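Local coordinates for protein salt-tolerant glutaminase (PDB 3AGD) that probably hydrolyses L-glutamine to L-glutamate and ammonium, as a salt-tolerant member of the glutaminase family, at residues V320-D325 and G402-V407. Numbering follows the deposited sequence.
Sequences VEREGD and GPIRTV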
# COMPACT_ATOMS: atom_id res chain seq x y z
N VAL A 320 6.52 9.79 26.56
CA VAL A 320 5.54 10.06 27.61
C VAL A 320 6.33 10.04 28.91
O VAL A 320 6.81 8.99 29.33
CB VAL A 320 4.45 8.97 27.68
CG1 VAL A 320 3.35 9.41 28.64
CG2 VAL A 320 3.89 8.71 26.29
N GLU A 321 6.47 11.20 29.53
CA GLU A 321 7.23 11.30 30.77
C GLU A 321 6.33 11.82 31.88
O GLU A 321 5.28 12.41 31.61
CB GLU A 321 8.44 12.21 30.55
CG GLU A 321 9.19 11.84 29.28
CD GLU A 321 10.49 12.60 29.10
OE1 GLU A 321 10.53 13.82 29.35
OE2 GLU A 321 11.48 11.96 28.67
N ARG A 322 6.74 11.62 33.13
CA ARG A 322 5.91 12.07 34.24
C ARG A 322 6.64 12.85 35.31
O ARG A 322 7.77 12.52 35.67
CB ARG A 322 5.23 10.87 34.89
CG ARG A 322 4.33 11.26 36.05
CD ARG A 322 3.43 10.12 36.49
NE ARG A 322 2.55 10.53 37.57
CZ ARG A 322 1.59 9.77 38.09
NH1 ARG A 322 0.84 10.23 39.08
NH2 ARG A 322 1.37 8.55 37.61
N GLU A 323 6.01 13.91 35.81
CA GLU A 323 6.61 14.66 36.91
C GLU A 323 5.55 14.86 37.96
O GLU A 323 4.77 15.82 37.92
CB GLU A 323 7.16 16.01 36.46
CG GLU A 323 8.27 15.90 35.45
CD GLU A 323 8.96 17.21 35.19
OE1 GLU A 323 8.32 18.28 35.36
OE2 GLU A 323 10.14 17.18 34.79
N GLY A 324 5.52 13.92 38.89
CA GLY A 324 4.56 13.96 39.97
C GLY A 324 3.13 13.85 39.48
O GLY A 324 2.68 12.79 39.05
N ASP A 325 2.42 14.96 39.52
CA ASP A 325 1.03 15.00 39.10
C ASP A 325 0.82 15.29 37.62
O ASP A 325 -0.32 15.27 37.15
CB ASP A 325 0.30 16.06 39.91
CG ASP A 325 0.97 17.41 39.82
OD1 ASP A 325 1.99 17.61 40.51
OD2 ASP A 325 0.50 18.26 39.03
N GLY A 402 -0.24 8.80 43.77
CA GLY A 402 -0.67 10.05 43.17
C GLY A 402 -1.42 10.00 41.85
O GLY A 402 -1.01 9.30 40.92
N PRO A 403 -2.53 10.74 41.75
CA PRO A 403 -3.32 10.76 40.51
C PRO A 403 -2.70 11.72 39.51
O PRO A 403 -2.02 12.68 39.89
CB PRO A 403 -4.68 11.24 40.99
CG PRO A 403 -4.31 12.22 42.08
CD PRO A 403 -3.23 11.46 42.83
N ILE A 404 -2.92 11.46 38.23
CA ILE A 404 -2.42 12.33 37.18
C ILE A 404 -3.40 13.50 37.14
O ILE A 404 -4.61 13.30 37.03
CB ILE A 404 -2.40 11.60 35.81
CG1 ILE A 404 -1.38 10.45 35.86
CG2 ILE A 404 -2.05 12.58 34.69
CD1 ILE A 404 -1.32 9.60 34.61
N ARG A 405 -2.88 14.72 37.27
CA ARG A 405 -3.73 15.91 37.26
C ARG A 405 -3.62 16.73 35.97
O ARG A 405 -4.58 17.37 35.55
CB ARG A 405 -3.43 16.79 38.48
CG ARG A 405 -3.84 16.14 39.79
CD ARG A 405 -3.62 17.03 41.02
NE ARG A 405 -4.40 16.50 42.14
CZ ARG A 405 -3.89 15.83 43.17
NH1 ARG A 405 -2.58 15.61 43.25
NH2 ARG A 405 -4.70 15.34 44.09
N THR A 406 -2.45 16.71 35.36
CA THR A 406 -2.25 17.46 34.13
C THR A 406 -1.48 16.68 33.07
O THR A 406 -0.51 15.99 33.37
CB THR A 406 -1.51 18.79 34.40
OG1 THR A 406 -2.29 19.61 35.27
CG2 THR A 406 -1.26 19.54 33.10
N VAL A 407 -1.95 16.79 31.84
CA VAL A 407 -1.30 16.15 30.71
C VAL A 407 -0.98 17.25 29.71
O VAL A 407 -1.88 17.94 29.24
CB VAL A 407 -2.22 15.09 30.03
CG1 VAL A 407 -1.62 14.65 28.70
CG2 VAL A 407 -2.38 13.88 30.94
O HOH W 1 -0.98 7.14 38.23
O HOH W 2 -0.67 19.90 37.53
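The carbonyl oxygen of Asp325 takes two backbone N-H groups at once, those of Arg405 and Thr406, and so ties the hairpin turn between strands 317-323 and 326-332 to the start of strand 406-417 in the mixed sheet of the STAS domain. Arg405 N lies 2.6 Å from Asp325 O, in the carbonyl plane, with an N-H...O angle of 163°; Thr406 N, at 3.1 Å from Asp325 O, is tilted out of that plane. This double grip shows how a turn can dock on the start of a neighbouring strand, here where strand 326-332 starts its parallel pairing with strand 406-417.

A side chain makes the second tie. Arg322 has CG anti to the backbone N (chi1 -179°) and continues extended to NE, which donates to Gly324 O at 2.7 Å, within the same turn. NH1 of Arg322 reaches across to Gly402 O at 2.8 Å. Both acceptors lie near the guanidinium plane, although the NH1 donor sits well above the carbonyl plane of Gly402. NH2 is bound by a water and by Ala394 O, so bonds on several sides fix the rotation of the group. Ile404 CG1 covers one face of it, 3.7 Å above the plane and shifted toward the rim.

Packing around the turn is slighter and lies at the protein surface, far from the glutamate-binding residues. Ile404 also rests on Val327 and Leu350, while the methylenes of Arg405 run beside Asp325 CB. Beyond them, a water bridges the two segments, donating to Asp325 OD2 at 2.5 Å and hydrogen-bonding Thr406 OG1 at 2.8 Å.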